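Local coordinates for protein alginase (Pseudoalteromonas, PDB 4Q8K) that probably catalyses the eliminative cleavage of alginate, as a calcium-binding lyase of polysaccharide lyase family 18, at residues Ile144-Ile148 with Asn361-Thr365; Ile223-His227 with Phe285-Asn291; Asn160-Leu164 with Arg188-Lys192. All blocks are in the same frame, centred on the assembly; numbering follows the deposited sequence.

Contact 1: residues Ile144-Ile148 with Asn361-Thr365; sequences IPSSI and NVSYT
Val362 meets Ile144, Pro145 and Ile148 where the short helix 146-149 covers one margin of the beta-jelly-roll of the lyase domain, a sandwich of two antiparallel sheets. Strand 355-368 belongs to the sheet that also holds 204-216, and beyond a corner in the chain at Asn361 it runs under the helix and the turn leading into it. The side chain of Val362 has the largest share of the contact. Its CB faces two apolar neighbours, 4.1 Å from both Ile144 CD1 and Pro145 CD. At the branch the two methyls part: CG1, anti to the backbone N (chi1 -178°), reaches Ile148 CD1 at 3.9 Å, whereas CG2 turns to Ile144 CD1 at 3.8 Å. The isoleucine chain of Ile148 approaches at about a right angle to the valine, that of Ile144 at a slant. Three apolar groups of 144-148 thus cover the side of Val362 turned toward them. Ile148 also packs on Phe319 and Tyr191 of the facing sheet, so it touches residues of both sheets.

Pro145 occupies the N-cap position, and its carbonyl O accepts the backbone N of Ile148 in the first turn. The CG-CD edge of its ring is pressed against the strand backbone, CD 3.2 Å from Val362 O and CG 4.0 Å from Ser363 CA. No direct hydrogen bond joins the segments. Tyr364 points inward beside the helix and sends its hydroxyl to Glu206, while its ring meets Phe154 edge-to-face. The polar link is made instead by a water at the helix N-terminus, 2.5 Å from Ser147 OG, which donates a hydrogen bond to Tyr364 O at 2.7 Å.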
loop_
_atom_site.group_PDB
_atom_site.type_symbol
_atom_site.label_atom_id
_atom_site.label_comp_id
_atom_site.label_asym_id
_atom_site.label_seq_id
_atom_site.Cartn_x
_atom_site.Cartn_y
_atom_site.Cartn_z
ATOM N N ILE A 144 -13.185 12.533 5.832
ATOM C CA ILE A 144 -12.300 12.179 4.732
ATOM C C ILE A 144 -12.186 13.324 3.718
ATOM O O ILE A 144 -13.200 13.844 3.249
ATOM C CB ILE A 144 -12.771 10.897 4.027
ATOM C CG1 ILE A 144 -12.881 9.751 5.037
ATOM C CG2 ILE A 144 -11.813 10.530 2.908
ATOM C CD1 ILE A 144 -11.567 9.400 5.715
ATOM N N PRO A 145 -10.968 13.730 3.396
ATOM C CA PRO A 145 -10.777 14.825 2.453
ATOM C C PRO A 145 -11.598 14.663 1.173
ATOM O O PRO A 145 -11.743 13.585 0.665
ATOM C CB PRO A 145 -9.317 14.711 2.090
ATOM C CG PRO A 145 -8.670 14.092 3.251
ATOM C CD PRO A 145 -9.692 13.196 3.876
ATOM N N SER A 146 -12.072 15.773 0.633
ATOM C CA SER A 146 -12.837 15.736 -0.587
ATOM C C SER A 146 -12.007 15.299 -1.799
ATOM O O SER A 146 -12.519 14.754 -2.711
ATOM C CB SER A 146 -13.548 17.078 -0.788
ATOM O OG SER A 146 -13.454 17.551 -2.093
ATOM N N SER A 147 -10.722 15.563 -1.803
ATOM C CA SER A 147 -9.880 15.106 -2.910
ATOM C C SER A 147 -10.033 13.606 -3.151
ATOM O O SER A 147 -9.888 13.121 -4.275
ATOM C CB SER A 147 -8.415 15.429 -2.625
ATOM O OG SER A 147 -7.969 14.712 -1.488
ATOM N N ILE A 148 -10.343 12.881 -2.083
ATOM C CA ILE A 148 -10.571 11.446 -2.176
ATOM C C ILE A 148 -12.024 11.131 -2.482
ATOM O O ILE A 148 -12.330 10.444 -3.465
ATOM C CB ILE A 148 -10.183 10.750 -0.866
ATOM C CG1 ILE A 148 -8.688 10.941 -0.601
ATOM C CG2 ILE A 148 -10.541 9.270 -0.928
ATOM C CD1 ILE A 148 -8.252 10.520 0.787
ATOM N N ASN A 361 -8.793 9.690 10.232
ATOM C CA ASN A 361 -7.951 10.877 10.373
ATOM C C ASN A 361 -7.028 11.011 9.175
ATOM O O ASN A 361 -5.810 11.114 9.319
ATOM C CB ASN A 361 -7.111 10.801 11.644
ATOM C CG ASN A 361 -7.946 10.643 12.892
ATOM O OD1 ASN A 361 -7.571 9.912 13.812
ATOM N ND2 ASN A 361 -9.089 11.319 12.933
ATOM N N VAL A 362 -7.614 10.997 7.989
ATOM C CA VAL A 362 -6.839 11.002 6.768
ATOM C C VAL A 362 -6.617 12.422 6.261
ATOM O O VAL A 362 -7.534 13.242 6.274
ATOM C CB VAL A 362 -7.554 10.188 5.685
ATOM C CG1 VAL A 362 -6.728 10.140 4.410
ATOM C CG2 VAL A 362 -7.836 8.783 6.208
ATOM N N SER A 363 -5.397 12.709 5.823
ATOM C CA SER A 363 -5.130 13.953 5.112
ATOM C C SER A 363 -4.225 13.726 3.907
ATOM O O SER A 363 -3.404 12.816 3.884
ATOM C CB SER A 363 -4.551 15.020 6.048
ATOM O OG SER A 363 -3.348 14.574 6.638
ATOM N N TYR A 364 -4.424 14.520 2.882
ATOM C CA TYR A 364 -3.573 14.489 1.725
ATOM C C TYR A 364 -3.389 15.884 1.190
ATOM O O TYR A 364 -4.327 16.580 0.994
ATOM C CB TYR A 364 -4.129 13.594 0.618
ATOM C CG TYR A 364 -3.240 13.516 -0.558
ATOM C CD1 TYR A 364 -2.100 12.763 -0.552
ATOM C CD2 TYR A 364 -3.521 14.231 -1.683
ATOM C CE1 TYR A 364 -1.291 12.707 -1.654
ATOM C CE2 TYR A 364 -2.718 14.197 -2.773
ATOM C CZ TYR A 364 -1.603 13.447 -2.768
ATOM O OH TYR A 364 -0.817 13.468 -3.865
ATOM N N THR A 365 -2.150 16.273 0.983
ATOM C CA THR A 365 -1.866 17.528 0.316
ATOM C C THR A 365 -0.908 17.311 -0.806
ATOM O O THR A 365 -0.041 16.493 -0.729
ATOM C CB THR A 365 -1.260 18.586 1.256
ATOM O OG1 THR A 365 0.075 18.238 1.531
ATOM C CG2 THR A 365 -1.978 18.685 2.520
HETATM O O HOH W 1 -6.590 16.512 -0.438
#

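Contact 2: residues Ile223-His227 with Phe285-Asn291; sequences IISQH and FNLRVVN
Ile224 pushes its CD1 methyl against the rim of the Phe285 ring, near the ring plane and 3.7 Å from CZ. The two residues belong to opposite sheets of the beta-jelly-roll, and their meeting forms one end of the hydrophobic interior of the sandwich. Strands 223-227 and 285-291 run in nearly the same direction, 11° apart, with their axes 9.5 Å from each other, so only side chains bridge the gap. In Ile224, CG1 stands between the backbone N and the carbonyl carbon (chi1 64°), which sends the extended tip across the gap, where the same CD1 also passes Leu287 CD2 at 4.0 Å.

A classic beta bulge explains why the next residue, Ser225, faces inward too: both it and Ile224 bond through their backbones to Val238 of the neighbouring strand, and both direct their side chains at the facing sheet. The Ser225 hydroxyl faces two aliphatic groups, OG lying 3.9 Å from both Leu287 CD2 and Val289 CG2. Leu287 and Val289 continue the apolar lining, Leu287 against Val298 and Val289 against Phe317.

Farther along, the interior becomes polar. The His227 ring slides past Val289, whose CG1 lies at the ring edge, 4.0 Å from CE1. It then crosses Asn291 at a slant, with ring and amide planes 73° apart. The imidazole has its rotation fixed from both nitrogens, ND1 bonding to Ser236 OG and NE2 to Glu206 OE2. That carboxylate oxygen is shared with Asn291 ND2, while Asn291 OD1 bonds to Gly294 N. Beside these bonds, Asn291 CB touches His227 NE2 at 3.9 Å.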
loop_
_atom_site.group_PDB
_atom_site.type_symbol
_atom_site.label_atom_id
_atom_site.label_comp_id
_atom_site.label_asym_id
_atom_site.label_seq_id
_atom_site.Cartn_x
_atom_site.Cartn_y
_atom_site.Cartn_z
ATOM N N ILE A 223 0.237 -4.241 0.397
ATOM C CA ILE A 223 0.838 -2.916 0.241
ATOM C C ILE A 223 -0.258 -1.881 0.495
ATOM O O ILE A 223 -1.308 -1.908 -0.155
ATOM C CB ILE A 223 1.454 -2.733 -1.171
ATOM C CG1 ILE A 223 2.585 -3.742 -1.408
ATOM C CG2 ILE A 223 1.987 -1.295 -1.368
ATOM C CD1 ILE A 223 3.069 -3.751 -2.840
ATOM N N ILE A 224 -0.022 -0.972 1.445
ATOM C CA ILE A 224 -1.077 -0.046 1.879
ATOM C C ILE A 224 -0.844 1.383 1.385
ATOM O O ILE A 224 -1.717 2.237 1.506
ATOM C CB ILE A 224 -1.279 -0.021 3.425
ATOM C CG1 ILE A 224 -0.035 0.500 4.149
ATOM C CG2 ILE A 224 -1.676 -1.404 3.970
ATOM C CD1 ILE A 224 -0.268 0.732 5.620
ATOM N N SER A 225 0.337 1.630 0.838
ATOM C CA SER A 225 0.612 2.907 0.183
ATOM C C SER A 225 1.831 2.764 -0.719
ATOM O O SER A 225 2.757 2.019 -0.412
ATOM C CB SER A 225 0.775 4.037 1.214
ATOM O OG SER A 225 2.036 3.979 1.857
ATOM N N GLN A 226 1.834 3.466 -1.843
ATOM C CA GLN A 226 2.969 3.385 -2.744
ATOM C C GLN A 226 3.039 4.540 -3.727
ATOM O O GLN A 226 2.014 5.098 -4.121
ATOM C CB GLN A 226 2.970 2.065 -3.513
ATOM C CG GLN A 226 1.763 1.867 -4.383
ATOM C CD GLN A 226 1.856 0.584 -5.169
ATOM O OE1 GLN A 226 2.682 0.456 -6.074
ATOM N NE2 GLN A 226 1.011 -0.374 -4.828
ATOM N N HIS A 227 4.260 4.894 -4.108
ATOM C CA HIS A 227 4.468 5.736 -5.267
ATOM C C HIS A 227 4.762 4.795 -6.426
ATOM O O HIS A 227 5.679 3.980 -6.366
ATOM C CB HIS A 227 5.613 6.730 -5.043
ATOM C CG HIS A 227 5.239 7.886 -4.165
ATOM N ND1 HIS A 227 5.452 7.889 -2.802
ATOM C CD2 HIS A 227 4.635 9.065 -4.454
ATOM C CE1 HIS A 227 5.011 9.026 -2.292
ATOM N NE2 HIS A 227 4.510 9.758 -3.273
ATOM N N PHE A 285 -2.032 1.884 13.863
ATOM C CA PHE A 285 -0.823 2.706 13.915
ATOM C C PHE A 285 -1.006 3.963 13.077
ATOM O O PHE A 285 -1.984 4.085 12.336
ATOM C CB PHE A 285 0.403 1.914 13.452
ATOM C CG PHE A 285 0.381 1.528 11.984
ATOM C CD1 PHE A 285 -0.265 0.386 11.554
ATOM C CD2 PHE A 285 1.056 2.297 11.044
ATOM C CE1 PHE A 285 -0.262 0.035 10.208
ATOM C CE2 PHE A 285 1.066 1.953 9.711
ATOM C CZ PHE A 285 0.410 0.818 9.284
ATOM N N ASN A 286 -0.075 4.901 13.207
ATOM C CA ASN A 286 -0.125 6.121 12.424
ATOM C C ASN A 286 0.861 6.059 11.273
ATOM O O ASN A 286 2.026 5.692 11.456
ATOM C CB ASN A 286 0.180 7.335 13.309
ATOM C CG ASN A 286 -0.202 8.649 12.650
ATOM O OD1 ASN A 286 -1.379 9.015 12.617
ATOM N ND2 ASN A 286 0.787 9.368 12.129
ATOM N N LEU A 287 0.387 6.411 10.082
ATOM C CA LEU A 287 1.219 6.405 8.890
ATOM C C LEU A 287 1.362 7.807 8.311
ATOM O O LEU A 287 0.374 8.486 8.062
ATOM C CB LEU A 287 0.630 5.475 7.820
ATOM C CG LEU A 287 1.403 5.407 6.500
ATOM C CD1 LEU A 287 2.775 4.793 6.680
ATOM C CD2 LEU A 287 0.595 4.597 5.475
ATOM N N ARG A 288 2.596 8.236 8.096
ATOM C CA ARG A 288 2.846 9.501 7.407
ATOM C C ARG A 288 3.853 9.298 6.283
ATOM O O ARG A 288 4.973 8.846 6.512
ATOM C CB ARG A 288 3.340 10.589 8.375
ATOM C CG ARG A 288 3.448 11.976 7.736
ATOM C CD ARG A 288 3.566 13.080 8.802
ATOM N NE ARG A 288 3.429 14.421 8.229
ATOM C CZ ARG A 288 4.461 15.196 7.928
ATOM N NH1 ARG A 288 4.283 16.404 7.402
ATOM N NH2 ARG A 288 5.688 14.756 8.161
ATOM N N VAL A 289 3.445 9.634 5.066
ATOM C CA VAL A 289 4.310 9.519 3.906
ATOM C C VAL A 289 4.484 10.900 3.311
ATOM O O VAL A 289 3.501 11.566 2.988
ATOM C CB VAL A 289 3.692 8.589 2.837
ATOM C CG1 VAL A 289 4.596 8.492 1.626
ATOM C CG2 VAL A 289 3.442 7.212 3.428
ATOM N N VAL A 290 5.733 11.327 3.174
ATOM C CA VAL A 290 6.026 12.623 2.580
ATOM C C VAL A 290 6.915 12.465 1.362
ATOM O O VAL A 290 7.930 11.775 1.413
ATOM C CB VAL A 290 6.744 13.547 3.585
ATOM C CG1 VAL A 290 6.982 14.912 2.961
ATOM C CG2 VAL A 290 5.938 13.659 4.876
ATOM N N ASN A 291 6.518 13.089 0.258
ATOM C CA ASN A 291 7.384 13.216 -0.891
ATOM C C ASN A 291 7.771 14.672 -1.023
ATOM O O ASN A 291 6.987 15.469 -1.524
ATOM C CB ASN A 291 6.690 12.788 -2.178
ATOM C CG ASN A 291 7.520 13.112 -3.404
ATOM O OD1 ASN A 291 8.750 13.216 -3.330
ATOM N ND2 ASN A 291 6.855 13.290 -4.536
#

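Contact 3: residues Asn160-Leu164 with Arg188-Lys192; sequences NPNPL and RHEYK. With SO4 (sulfate ion), chain D.
Apolar packing of Pro163 against the ends of His189 and Tyr191 joins the loop between strands 154-157 and 164-166 to the inner side of strand 186-193. The pyrrolidine ring fits against both side chains: CG is 3.7 Å from His189 NE2, and it also reaches Tyr191 CZ at 3.9 Å and the phenol OH at 3.5 Å. Tyr191, with its CG anti to the carbonyl carbon (chi1 -76°), comes at the proline from the opposite direction, whereas His189 crosses it obliquely. Pro161, which follows a cis peptide bond, places its carbonyl O at the edge of the imidazole, in the ring plane, and His189 ND1 bonds to Val173 N.

In this loop of the beta-jelly-roll, Asn162 forms an Asx turn, its OD1 accepting Leu164 N at 2.8 Å. The amide ND2 gives a hydrogen bond to a water, which lies in the plane of the Tyr191 ring, 2.6 Å from OH.

Arg188 and Glu190 point the other way, toward the face that forms the substrate groove in related alginate lyases. Here Arg188 holds a sulfate, probably from the crystallisation liquor, with its guanidinium edge: NH1 reaches O3 at 2.9 Å (161° at the hydrogen) and NH2 reaches O4 at 3.2 Å.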
loop_
_atom_site.group_PDB
_atom_site.type_symbol
_atom_site.label_atom_id
_atom_site.label_comp_id
_atom_site.label_asym_id
_atom_site.label_seq_id
_atom_site.Cartn_x
_atom_site.Cartn_y
_atom_site.Cartn_z
ATOM N N ASN A 160 -16.831 -1.734 -5.772
ATOM C CA ASN A 160 -17.690 -2.253 -4.734
ATOM C C ASN A 160 -17.069 -3.258 -3.818
ATOM O O ASN A 160 -16.520 -4.192 -4.266
ATOM C CB ASN A 160 -18.975 -2.824 -5.320
ATOM C CG ASN A 160 -20.040 -3.006 -4.260
ATOM O OD1 ASN A 160 -20.857 -2.120 -4.011
ATOM N ND2 ASN A 160 -20.021 -4.143 -3.620
ATOM N N PRO A 161 -17.211 -3.038 -2.536
ATOM C CA PRO A 161 -17.971 -1.892 -2.037
ATOM C C PRO A 161 -17.120 -0.625 -2.034
ATOM O O PRO A 161 -15.889 -0.698 -2.081
ATOM C CB PRO A 161 -18.289 -2.294 -0.604
ATOM C CG PRO A 161 -17.108 -3.124 -0.201
ATOM C CD PRO A 161 -16.720 -3.891 -1.439
ATOM N N ASN A 162 -17.775 0.527 -1.986
ATOM C CA ASN A 162 -17.050 1.785 -1.903
ATOM C C ASN A 162 -16.334 1.870 -0.554
ATOM O O ASN A 162 -16.871 1.442 0.470
ATOM C CB ASN A 162 -17.989 2.981 -2.119
ATOM C CG ASN A 162 -17.244 4.307 -2.194
ATOM O OD1 ASN A 162 -16.925 4.910 -1.169
ATOM N ND2 ASN A 162 -16.966 4.769 -3.414
ATOM N N PRO A 163 -15.104 2.405 -0.554
ATOM C CA PRO A 163 -14.321 2.500 0.682
ATOM C C PRO A 163 -14.946 3.415 1.734
ATOM O O PRO A 163 -14.725 3.197 2.922
ATOM C CB PRO A 163 -12.989 3.080 0.197
ATOM C CG PRO A 163 -12.877 2.620 -1.208
ATOM C CD PRO A 163 -14.288 2.693 -1.743
ATOM N N LEU A 164 -15.711 4.419 1.309
ATOM C CA LEU A 164 -16.290 5.380 2.249
ATOM C C LEU A 164 -17.519 4.792 2.937
ATOM O O LEU A 164 -18.622 4.828 2.382
ATOM C CB LEU A 164 -16.657 6.688 1.535
ATOM C CG LEU A 164 -16.857 7.928 2.415
ATOM C CD1 LEU A 164 -15.536 8.358 3.049
ATOM C CD2 LEU A 164 -17.453 9.080 1.607
ATOM N N ARG A 188 -6.828 -5.936 -5.295
ATOM C CA ARG A 188 -6.669 -4.638 -4.642
ATOM C C ARG A 188 -7.975 -3.894 -4.406
ATOM O O ARG A 188 -8.991 -4.126 -5.079
ATOM C CB ARG A 188 -5.696 -3.735 -5.413
ATOM C CG ARG A 188 -6.329 -3.045 -6.615
ATOM C CD ARG A 188 -5.298 -2.349 -7.474
ATOM N NE ARG A 188 -4.284 -3.273 -7.970
ATOM C CZ ARG A 188 -3.288 -2.936 -8.781
ATOM N NH1 ARG A 188 -3.148 -1.679 -9.193
ATOM N NH2 ARG A 188 -2.425 -3.861 -9.181
ATOM N N HIS A 189 -7.920 -2.992 -3.434
ATOM C CA HIS A 189 -8.963 -2.009 -3.189
ATOM C C HIS A 189 -8.184 -0.750 -2.825
ATOM O O HIS A 189 -7.598 -0.681 -1.748
ATOM C CB HIS A 189 -9.836 -2.440 -2.031
ATOM C CG HIS A 189 -11.215 -1.860 -2.067
ATOM N ND1 HIS A 189 -12.095 -1.977 -1.020
ATOM C CD2 HIS A 189 -11.856 -1.151 -3.029
ATOM C CE1 HIS A 189 -13.236 -1.378 -1.335
ATOM N NE2 HIS A 189 -13.116 -0.874 -2.548
ATOM N N GLU A 190 -8.164 0.233 -3.722
ATOM C CA GLU A 190 -7.115 1.240 -3.695
ATOM C C GLU A 190 -7.530 2.535 -4.390
ATOM O O GLU A 190 -8.339 2.521 -5.330
ATOM C CB GLU A 190 -5.921 0.635 -4.427
ATOM C CG GLU A 190 -4.641 1.417 -4.450
ATOM C CD GLU A 190 -3.558 0.629 -5.156
ATOM O OE1 GLU A 190 -3.545 0.603 -6.410
ATOM O OE2 GLU A 190 -2.735 0.014 -4.456
ATOM N N TYR A 191 -6.965 3.649 -3.928
ATOM C CA TYR A 191 -7.113 4.925 -4.618
ATOM C C TYR A 191 -5.782 5.285 -5.271
ATOM O O TYR A 191 -4.720 4.973 -4.729
ATOM C CB TYR A 191 -7.485 6.035 -3.637
ATOM C CG TYR A 191 -8.920 6.040 -3.158
ATOM C CD1 TYR A 191 -9.953 6.440 -3.999
ATOM C CD2 TYR A 191 -9.238 5.681 -1.853
ATOM C CE1 TYR A 191 -11.256 6.466 -3.554
ATOM C CE2 TYR A 191 -10.536 5.695 -1.402
ATOM C CZ TYR A 191 -11.542 6.092 -2.257
ATOM O OH TYR A 191 -12.840 6.103 -1.808
ATOM N N LYS A 192 -5.833 5.952 -6.423
ATOM C CA LYS A 192 -4.622 6.374 -7.114
ATOM C C LYS A 192 -4.750 7.798 -7.650
ATOM O O LYS A 192 -5.806 8.188 -8.137
ATOM C CB LYS A 192 -4.301 5.419 -8.266
ATOM C CG LYS A 192 -5.456 5.246 -9.252
ATOM C CD LYS A 192 -5.050 4.432 -10.468
ATOM C CE LYS A 192 -6.245 4.275 -11.426
ATOM N NZ LYS A 192 -5.861 3.508 -12.650
HETATM S S SO4 D . -0.203 -2.266 -11.936
HETATM O O1 SO4 D . -0.145 -1.968 -13.369
HETATM O O2 SO4 D . 1.115 -2.014 -11.351
HETATM O O3 SO4 D . -1.225 -1.424 -11.317
HETATM O O4 SO4 D . -0.547 -3.669 -11.752
HETATM O O HOH W 2 -14.711 6.803 -3.415
#

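Contact 1 closes the long chain loop that contains the other two, which follow one another in sequence. Contacts 1 and 3 have centres about 14 Å apart yet join directly, Ile148 CG2 lying 3.6 Å from Tyr191 CZ and Ile144 CG1 3.6 Å from Leu164 CD1. Contact 2, in the deep interior, lies about 13 Å from contact 1 between centres without touching it, though Glu206 bonds to residues of both. Between contacts 2 and 3, about 16 Å apart at their centres, the approach is on the probable substrate face, where Gln226 NE2 stands 3.8 Å from Glu190 OE2. The calcium ion lies about 14 Å from the Phe285 side chain of contact 2.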